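Local coordinates for lipoprotein (Mycoplasma mycoides subsp. capri, PDB 7ADK) that is a lipoprotein of the DUF31 mycoplasma peptidase family, probably a surface-exposed PA-clan peptidase that cleaves host proteins such as immunoglobulins, at residues 291-296 / 419-424; 453-458 / 503-508; 461-466 / 486-491. One frame throughout, in Å; residues are numbered along the deposited sequence.

Contact 1 (291-296 / 419-424); sequences EYKTSA and QISESG
Lys293 turns its chain through a chi1 of -141°, away from a staggered position, and then runs extended to NZ, while Gln419 sets CG anti to its own carbonyl carbon and also extends, so that the two side chains cross at about a right angle. At the crossing Lys293 NZ donates to Gln419 OE1 at 2.8 Å, in the plane of the amide and on a lone pair. The aliphatic parts also touch, Lys293 CE lying 3.5 Å from Gln419 CB, and Lys293 NZ makes a further, weak hydrogen bond to Tyr660 OH. The backbones form an antiparallel strand pair in the curled beta-sheet of the peptidase domain, consistent with the PA clan. Tyr292 and Glu422 form the hydrogen-bonded pair, Tyr292 N reaching Glu422 O at 2.9 Å in a nearly straight bond (173°) and Glu422 N returning to Tyr292 O at 3.0 Å, more bent. Beyond the regular strand Thr294 N still holds Ile420 O at 3.2 Å, and there Thr294 OG1 lies alongside Ile420 CG2, 3.7 Å away. Glu291, Lys293, Ser421 and Ser423 share one face of the sheet, where Glu291 CG passes 3.9 Å from Ser423 OG; the carboxylate instead leads off to a salt bridge with Lys488, and Ser423 OG bonds Glu290 O. Tyr292 and Glu422 occupy the other face, where the buried tyrosine ring packs on Ile455 and Met459. The segments are separated by 122 residues, about half helical and none strand; strand 289-293 pairs at its other edge with 461-467, so it lies between that strand and 421-433.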
loop_
_atom_site.group_PDB
_atom_site.type_symbol
_atom_site.label_atom_id
_atom_site.label_comp_id
_atom_site.label_asym_id
_atom_site.label_seq_id
_atom_site.Cartn_x
_atom_site.Cartn_y
_atom_site.Cartn_z
ATOM N N GLU B 291 -5.153 20.544 -0.271
ATOM C CA GLU B 291 -3.930 20.985 -0.931
ATOM C C GLU B 291 -4.044 22.465 -1.317
ATOM O O GLU B 291 -5.056 22.885 -1.876
ATOM C CB GLU B 291 -3.640 20.147 -2.191
ATOM C CG GLU B 291 -3.472 18.625 -1.997
ATOM C CD GLU B 291 -4.658 17.781 -2.524
ATOM O OE1 GLU B 291 -5.811 17.992 -2.096
ATOM O OE2 GLU B 291 -4.436 16.879 -3.368
ATOM N N TYR B 292 -2.988 23.241 -1.083
ATOM C CA TYR B 292 -2.804 24.586 -1.624
ATOM C C TYR B 292 -1.535 24.628 -2.477
ATOM O O TYR B 292 -0.459 24.359 -1.953
ATOM C CB TYR B 292 -2.683 25.603 -0.487
ATOM C CG TYR B 292 -3.883 25.699 0.420
ATOM C CD1 TYR B 292 -5.081 26.197 -0.102
ATOM C CD2 TYR B 292 -3.815 25.272 1.762
ATOM C CE1 TYR B 292 -6.217 26.319 0.699
ATOM C CE2 TYR B 292 -4.979 25.351 2.558
ATOM C CZ TYR B 292 -6.173 25.871 2.031
ATOM O OH TYR B 292 -7.310 25.869 2.758
ATOM N N LYS B 293 -1.639 24.960 -3.764
ATOM C CA LYS B 293 -0.502 24.931 -4.688
ATOM C C LYS B 293 -0.042 26.349 -5.023
ATOM O O LYS B 293 -0.848 27.192 -5.408
ATOM C CB LYS B 293 -0.881 24.079 -5.910
ATOM C CG LYS B 293 0.307 23.230 -6.380
ATOM C CD LYS B 293 -0.037 22.356 -7.598
ATOM C CE LYS B 293 1.078 21.330 -7.876
ATOM N NZ LYS B 293 1.010 20.779 -9.257
ATOM N N THR B 294 1.241 26.640 -4.841
ATOM C CA THR B 294 1.818 28.002 -4.906
ATOM C C THR B 294 2.580 28.316 -6.197
ATOM O O THR B 294 2.864 29.480 -6.459
ATOM C CB THR B 294 2.759 28.241 -3.714
ATOM O OG1 THR B 294 3.670 27.181 -3.630
ATOM C CG2 THR B 294 2.005 28.342 -2.407
ATOM N N SER B 295 2.892 27.321 -7.030
ATOM C CA SER B 295 3.717 27.470 -8.251
ATOM C C SER B 295 5.146 27.997 -8.036
ATOM O O SER B 295 5.667 28.740 -8.863
ATOM C CB SER B 295 2.987 28.235 -9.360
ATOM O OG SER B 295 3.631 28.085 -10.606
ATOM N N ALA B 296 5.785 27.596 -6.943
ATOM C CA ALA B 296 7.161 27.898 -6.580
ATOM C C ALA B 296 7.775 26.722 -5.797
ATOM O O ALA B 296 7.135 25.686 -5.654
ATOM C CB ALA B 296 7.140 29.193 -5.797
ATOM N N GLN B 419 6.079 23.388 -9.371
ATOM C CA GLN B 419 5.025 23.677 -8.402
ATOM C C GLN B 419 5.184 22.819 -7.138
ATOM O O GLN B 419 5.565 21.652 -7.222
ATOM C CB GLN B 419 3.647 23.451 -9.043
ATOM C CG GLN B 419 3.440 24.153 -10.395
ATOM C CD GLN B 419 1.982 24.185 -10.832
ATOM O OE1 GLN B 419 1.228 23.243 -10.644
ATOM N NE2 GLN B 419 1.528 25.258 -11.435
ATOM N N ILE B 420 4.837 23.371 -5.974
ATOM C CA ILE B 420 4.849 22.679 -4.682
ATOM C C ILE B 420 3.528 22.906 -3.940
ATOM O O ILE B 420 2.786 23.846 -4.236
ATOM C CB ILE B 420 6.120 23.065 -3.885
ATOM C CG1 ILE B 420 6.621 21.887 -3.044
ATOM C CG2 ILE B 420 5.926 24.319 -3.031
ATOM C CD1 ILE B 420 8.073 21.987 -2.630
ATOM N N SER B 421 3.179 21.977 -3.044
ATOM C CA SER B 421 1.919 21.992 -2.281
ATOM C C SER B 421 2.162 22.135 -0.780
ATOM O O SER B 421 2.888 21.339 -0.182
ATOM C CB SER B 421 1.088 20.720 -2.501
ATOM O OG SER B 421 0.882 20.445 -3.871
ATOM N N GLU B 422 1.483 23.072 -0.126
ATOM C CA GLU B 422 1.125 22.870 1.276
ATOM C C GLU B 422 -0.040 21.866 1.317
ATOM O O GLU B 422 -0.981 22.002 0.534
ATOM C CB GLU B 422 0.756 24.198 1.937
ATOM C CG GLU B 422 0.324 24.039 3.410
ATOM C CD GLU B 422 1.331 23.279 4.271
ATOM O OE1 GLU B 422 2.523 23.627 4.216
ATOM O OE2 GLU B 422 0.925 22.305 4.952
ATOM N N SER B 423 -0.003 20.845 2.170
ATOM C CA SER B 423 -1.125 19.920 2.320
ATOM C C SER B 423 -1.296 19.425 3.751
ATOM O O SER B 423 -0.334 19.104 4.454
ATOM C CB SER B 423 -1.003 18.762 1.339
ATOM O OG SER B 423 -2.087 17.876 1.521
ATOM N N GLY B 424 -2.547 19.335 4.181
ATOM C CA GLY B 424 -2.912 19.056 5.566
ATOM C C GLY B 424 -4.287 18.426 5.663
ATOM O O GLY B 424 -4.698 17.670 4.775
#

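Contact 2 (453-458 / 503-508); sequences KGIKDG and VTAIFH
A classic beta bulge marks strand 503-507, an edge of the antiparallel sheet in this probable PA-clan peptidase: Ile506 and Phe507 both face Ile542 of strand 541-546. Ile506 takes a helix-like backbone conformation (phi -97°, psi -35°), which shifts the alternation of side chains. Val503 and Ala505 point toward the loop 453-458, Thr504 points away, and past the bulge it is His508 that turns back to the loop, while Ile506 and Phe507 both pack on Val827 of helix 824-831.

Apolar contact carries most of the association and comes from one residue, Ile455. Its CG1 stands anti to the carbonyl carbon and the chain continues extended (chi2 170°), which pushes CD1 out as the leading atom. Ile455 CD1 meets Val503 CG1 at 4.0 Å, the two side chains crossing at about a right angle, and lies 4.3 Å from Ala505 CB. On the second branch, Ile455 CG2 sits 3.8 Å from Val503 O. Val543 and Tyr292 touch both Ile455 and Val503, closing a small hydrophobic cluster over this part of the sheet.

The two segments share no hydrogen bond; the polar ends of Lys453 and His508 are bound by other residues. Lys453 N approaches the imidazole of His508 at its edge, 4.4 Å from His508 CE1, a distance of simple proximity. ND1 of that ring bonds Ser449 OG, which helps fix its rotation, and Lys453 NZ reaches Ser728 O; both side chains also touch Leu729 of strand 727-730, which belongs to the separate mixed sheet of the chain.

Backbone enters the apolar contact too: Ile455 CD1 comes within 4.0 Å of Ala505 N, against the peptide that follows Thr504.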
loop_
_atom_site.group_PDB
_atom_site.type_symbol
_atom_site.label_atom_id
_atom_site.label_comp_id
_atom_site.label_asym_id
_atom_site.label_seq_id
_atom_site.Cartn_x
_atom_site.Cartn_y
_atom_site.Cartn_z
ATOM N N LYS B 453 -1.577 28.700 7.046
ATOM C CA LYS B 453 -0.597 29.629 6.451
ATOM C C LYS B 453 -0.152 29.275 5.023
ATOM O O LYS B 453 0.491 30.091 4.377
ATOM C CB LYS B 453 0.567 29.940 7.408
ATOM C CG LYS B 453 1.757 28.971 7.460
ATOM C CD LYS B 453 2.905 29.588 8.281
ATOM C CE LYS B 453 4.195 28.757 8.255
ATOM N NZ LYS B 453 5.364 29.504 8.776
ATOM N N GLY B 454 -0.525 28.108 4.503
ATOM C CA GLY B 454 -0.382 27.778 3.091
ATOM C C GLY B 454 -1.308 28.576 2.177
ATOM O O GLY B 454 -1.089 28.627 0.970
ATOM N N ILE B 455 -2.337 29.230 2.722
ATOM C CA ILE B 455 -3.164 30.189 1.992
ATOM C C ILE B 455 -2.349 31.475 1.765
ATOM O O ILE B 455 -2.247 32.318 2.650
ATOM C CB ILE B 455 -4.524 30.433 2.691
ATOM C CG1 ILE B 455 -5.316 29.138 2.958
ATOM C CG2 ILE B 455 -5.394 31.357 1.845
ATOM C CD1 ILE B 455 -6.524 29.318 3.849
ATOM N N LYS B 456 -1.748 31.613 0.579
ATOM C CA LYS B 456 -0.885 32.717 0.117
ATOM C C LYS B 456 -1.457 33.407 -1.124
ATOM O O LYS B 456 -2.213 32.789 -1.877
ATOM C CB LYS B 456 0.522 32.195 -0.202
ATOM C CG LYS B 456 1.258 31.554 0.979
ATOM C CD LYS B 456 2.702 31.283 0.579
ATOM C CE LYS B 456 3.515 30.659 1.698
ATOM N NZ LYS B 456 4.910 30.512 1.372
ATOM N N ASP B 457 -1.099 34.663 -1.385
ATOM C CA ASP B 457 -1.683 35.386 -2.533
ATOM C C ASP B 457 -1.231 34.867 -3.911
ATOM O O ASP B 457 -1.962 35.003 -4.894
ATOM C CB ASP B 457 -1.427 36.898 -2.443
ATOM C CG ASP B 457 -1.983 37.560 -1.180
ATOM O OD1 ASP B 457 -1.485 37.271 -0.071
ATOM O OD2 ASP B 457 -2.878 38.427 -1.310
ATOM N N GLY B 458 -0.065 34.232 -4.019
ATOM C CA GLY B 458 0.446 33.667 -5.270
ATOM C C GLY B 458 -0.157 32.315 -5.674
ATOM O O GLY B 458 0.367 31.651 -6.561
ATOM N N VAL B 503 -11.366 31.831 -0.583
ATOM C CA VAL B 503 -10.865 31.001 0.530
ATOM C C VAL B 503 -10.012 31.834 1.487
ATOM O O VAL B 503 -9.003 32.397 1.075
ATOM C CB VAL B 503 -10.066 29.796 0.008
ATOM C CG1 VAL B 503 -9.489 28.948 1.129
ATOM C CG2 VAL B 503 -10.938 28.889 -0.835
ATOM N N THR B 504 -10.360 31.889 2.775
ATOM C CA THR B 504 -9.763 32.830 3.746
ATOM C C THR B 504 -9.484 32.154 5.085
ATOM O O THR B 504 -10.375 31.528 5.639
ATOM C CB THR B 504 -10.709 34.030 3.957
ATOM O OG1 THR B 504 -11.004 34.702 2.756
ATOM C CG2 THR B 504 -10.169 35.080 4.919
ATOM N N ALA B 505 -8.304 32.332 5.681
ATOM C CA ALA B 505 -8.082 31.994 7.092
ATOM C C ALA B 505 -8.696 33.075 8.003
ATOM O O ALA B 505 -8.258 34.225 7.982
ATOM C CB ALA B 505 -6.584 31.819 7.337
ATOM N N ILE B 506 -9.726 32.745 8.783
ATOM C CA ILE B 506 -10.514 33.714 9.571
ATOM C C ILE B 506 -10.093 33.842 11.036
ATOM O O ILE B 506 -10.134 34.940 11.580
ATOM C CB ILE B 506 -12.012 33.394 9.393
ATOM C CG1 ILE B 506 -12.473 34.244 8.219
ATOM C CG2 ILE B 506 -12.872 33.598 10.617
ATOM C CD1 ILE B 506 -13.948 34.205 7.944
ATOM N N PHE B 507 -9.661 32.761 11.677
ATOM C CA PHE B 507 -9.170 32.755 13.051
ATOM C C PHE B 507 -7.856 31.979 13.120
ATOM O O PHE B 507 -7.737 30.962 12.454
ATOM C CB PHE B 507 -10.265 32.185 13.965
ATOM C CG PHE B 507 -9.937 32.093 15.442
ATOM C CD1 PHE B 507 -9.466 33.217 16.139
ATOM C CD2 PHE B 507 -10.076 30.876 16.131
ATOM C CE1 PHE B 507 -9.110 33.119 17.494
ATOM C CE2 PHE B 507 -9.739 30.785 17.490
ATOM C CZ PHE B 507 -9.235 31.899 18.170
ATOM N N HIS B 508 -6.870 32.446 13.889
ATOM C CA HIS B 508 -5.515 31.862 13.960
ATOM C C HIS B 508 -5.038 31.473 15.367
ATOM O O HIS B 508 -3.894 31.047 15.505
ATOM C CB HIS B 508 -4.515 32.794 13.257
ATOM C CG HIS B 508 -4.145 32.420 11.865
ATOM N ND1 HIS B 508 -3.387 31.344 11.498
ATOM C CD2 HIS B 508 -4.400 33.135 10.745
ATOM C CE1 HIS B 508 -3.172 31.413 10.187
ATOM N NE2 HIS B 508 -3.784 32.496 9.711
#

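Contact 3 (461-466 / 486-491); sequences SFSLTR and FTKFTF
Thr487 O is gripped twice: Arg466 N meets it at 2.9 Å nearly along the carbonyl axis, and Thr465 OG1, which also bonds Asn480, approaches from above the carbonyl plane at 3.1 Å. Phe462 and Phe491 form another hydrogen-bonded pair, Phe491 N reaching Phe462 O at 2.8 Å in a nearly straight bond (178°), with the pair Leu464-Phe489 between. On the face of Ser463, Thr465, Lys488 and Thr490, the hydroxyls Ser463 OG and Thr490 OG1 share a hydrogen bond of 2.7 Å, while the extended Lys488 brings CE to 3.4 Å from Ser463 OG, its NZ paired with Glu291. The opposite face carries Phe462, Phe489 and Phe491 together with Leu464, Thr487 and Arg466. Phe462 and Phe491 lie side by side, their planes 22° apart but slid so that the rings barely overlap. The edge of the Phe489 ring lies over one face of the Arg466 guanidinium, toward its rim, with Phe489 CE1 3.9 Å from Arg466 NE and the planes 66° apart. That buried guanidinium is held by the carbonyls of Lys581 and Ile582, at the end of helix 575-582. Four antiparallel strands thus run in order, with 461-467 and 486-493 flanked by 289-293 and 556-562.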
loop_
_atom_site.group_PDB
_atom_site.type_symbol
_atom_site.label_atom_id
_atom_site.label_comp_id
_atom_site.label_asym_id
_atom_site.label_seq_id
_atom_site.Cartn_x
_atom_site.Cartn_y
_atom_site.Cartn_z
ATOM N N SER B 461 -3.896 26.904 -7.335
ATOM C CA SER B 461 -5.051 26.020 -7.125
ATOM C C SER B 461 -5.243 25.596 -5.667
ATOM O O SER B 461 -4.316 25.612 -4.869
ATOM C CB SER B 461 -5.006 24.789 -8.040
ATOM O OG SER B 461 -3.880 23.998 -7.717
ATOM N N PHE B 462 -6.481 25.244 -5.338
ATOM C CA PHE B 462 -6.978 24.779 -4.042
ATOM C C PHE B 462 -7.788 23.521 -4.292
ATOM O O PHE B 462 -8.540 23.470 -5.254
ATOM C CB PHE B 462 -7.808 25.912 -3.414
ATOM C CG PHE B 462 -8.884 25.494 -2.429
ATOM C CD1 PHE B 462 -8.526 24.821 -1.259
ATOM C CD2 PHE B 462 -10.244 25.777 -2.706
ATOM C CE1 PHE B 462 -9.524 24.434 -0.352
ATOM C CE2 PHE B 462 -11.242 25.429 -1.771
ATOM C CZ PHE B 462 -10.873 24.762 -0.596
ATOM N N SER B 463 -7.671 22.500 -3.457
ATOM C CA SER B 463 -8.452 21.275 -3.648
ATOM C C SER B 463 -8.930 20.635 -2.338
ATOM O O SER B 463 -8.317 20.829 -1.299
ATOM C CB SER B 463 -7.647 20.288 -4.494
ATOM O OG SER B 463 -8.460 19.250 -4.976
ATOM N N LEU B 464 -10.023 19.874 -2.417
ATOM C CA LEU B 464 -10.662 19.131 -1.324
ATOM C C LEU B 464 -10.832 17.681 -1.780
ATOM O O LEU B 464 -11.668 17.430 -2.641
ATOM C CB LEU B 464 -12.031 19.784 -1.066
ATOM C CG LEU B 464 -12.012 21.242 -0.605
ATOM C CD1 LEU B 464 -13.404 21.835 -0.739
ATOM C CD2 LEU B 464 -11.583 21.395 0.846
ATOM N N THR B 465 -10.108 16.704 -1.231
ATOM C CA THR B 465 -10.415 15.278 -1.466
ATOM C C THR B 465 -10.943 14.583 -0.229
ATOM O O THR B 465 -10.334 14.618 0.834
ATOM C CB THR B 465 -9.326 14.485 -2.210
ATOM O OG1 THR B 465 -9.763 13.167 -2.469
ATOM C CG2 THR B 465 -7.979 14.310 -1.545
ATOM N N ARG B 466 -12.106 13.957 -0.376
ATOM C CA ARG B 466 -12.919 13.466 0.734
ATOM C C ARG B 466 -13.613 12.154 0.424
ATOM O O ARG B 466 -14.007 11.919 -0.713
ATOM C CB ARG B 466 -13.925 14.561 1.122
ATOM C CG ARG B 466 -14.868 15.031 0.009
ATOM C CD ARG B 466 -16.282 14.611 0.348
ATOM N NE ARG B 466 -17.159 14.643 -0.812
ATOM C CZ ARG B 466 -17.336 13.660 -1.661
ATOM N NH1 ARG B 466 -18.354 13.677 -2.449
ATOM N NH2 ARG B 466 -16.526 12.654 -1.749
ATOM N N PHE B 486 -13.163 7.834 -2.753
ATOM C CA PHE B 486 -12.847 9.251 -2.604
ATOM C C PHE B 486 -13.326 10.030 -3.825
ATOM O O PHE B 486 -13.271 9.563 -4.968
ATOM C CB PHE B 486 -11.350 9.479 -2.362
ATOM C CG PHE B 486 -10.817 8.794 -1.125
ATOM C CD1 PHE B 486 -11.061 9.327 0.150
ATOM C CD2 PHE B 486 -10.097 7.602 -1.245
ATOM C CE1 PHE B 486 -10.661 8.625 1.295
ATOM C CE2 PHE B 486 -9.677 6.900 -0.103
ATOM C CZ PHE B 486 -9.983 7.402 1.171
ATOM N N THR B 487 -13.720 11.271 -3.592
ATOM C CA THR B 487 -13.903 12.268 -4.647
ATOM C C THR B 487 -13.021 13.459 -4.317
ATOM O O THR B 487 -12.717 13.721 -3.154
ATOM C CB THR B 487 -15.371 12.682 -4.849
ATOM O OG1 THR B 487 -16.257 11.593 -4.701
ATOM C CG2 THR B 487 -15.625 13.264 -6.228
ATOM N N LYS B 488 -12.554 14.157 -5.345
ATOM C CA LYS B 488 -11.678 15.321 -5.237
ATOM C C LYS B 488 -12.256 16.464 -6.052
ATOM O O LYS B 488 -12.674 16.254 -7.182
ATOM C CB LYS B 488 -10.270 14.888 -5.666
ATOM C CG LYS B 488 -9.244 16.021 -5.712
ATOM C CD LYS B 488 -7.826 15.449 -5.834
ATOM C CE LYS B 488 -6.820 16.556 -6.153
ATOM N NZ LYS B 488 -5.415 16.129 -5.936
ATOM N N PHE B 489 -12.260 17.660 -5.488
ATOM C CA PHE B 489 -12.759 18.876 -6.116
ATOM C C PHE B 489 -11.630 19.893 -6.143
ATOM O O PHE B 489 -11.195 20.332 -5.087
ATOM C CB PHE B 489 -13.979 19.399 -5.340
ATOM C CG PHE B 489 -15.078 18.373 -5.190
ATOM C CD1 PHE B 489 -15.035 17.448 -4.136
ATOM C CD2 PHE B 489 -16.098 18.293 -6.142
ATOM C CE1 PHE B 489 -15.976 16.418 -4.061
ATOM C CE2 PHE B 489 -17.051 17.274 -6.055
ATOM C CZ PHE B 489 -16.981 16.326 -5.027
ATOM N N THR B 490 -11.143 20.268 -7.319
ATOM C CA THR B 490 -10.032 21.218 -7.481
ATOM C C THR B 490 -10.536 22.504 -8.100
ATOM O O THR B 490 -11.202 22.473 -9.119
ATOM C CB THR B 490 -8.885 20.629 -8.306
ATOM O OG1 THR B 490 -8.430 19.441 -7.710
ATOM C CG2 THR B 490 -7.669 21.539 -8.406
ATOM N N PHE B 491 -10.179 23.639 -7.519
ATOM C CA PHE B 491 -10.590 24.970 -7.939
ATOM C C PHE B 491 -9.382 25.791 -8.366
ATOM O O PHE B 491 -8.332 25.760 -7.723
ATOM C CB PHE B 491 -11.369 25.662 -6.828
ATOM C CG PHE B 491 -12.525 24.861 -6.279
ATOM C CD1 PHE B 491 -12.303 23.910 -5.265
ATOM C CD2 PHE B 491 -13.822 25.046 -6.785
ATOM C CE1 PHE B 491 -13.370 23.159 -4.755
ATOM C CE2 PHE B 491 -14.892 24.323 -6.241
ATOM C CZ PHE B 491 -14.669 23.381 -5.229
#

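All three contacts reach one curled antiparallel sheet, consistent with the beta-rich fold of PA-clan peptidases; contacts 1 and 3 are strand pairs, whereas contact 2 lays a loop on it. Strand 461-467 lies on the other edge of 289-293 from 421-433, and contact 3 pairs it with 486-493. The centres of contacts 1 and 3 lie about 13 Å apart, as do those of contacts 1 and 2, and contacts 2 and 3 are about 17 Å apart. Contact 1 closes first along the chain, and contact 3 is nested within the loop that contact 2 closes. Tyr292, Ile455, Phe462 and Val503 meet in an apolar cluster joining all three, while Glu291-Lys488 links contacts 1 and 3 on the other face.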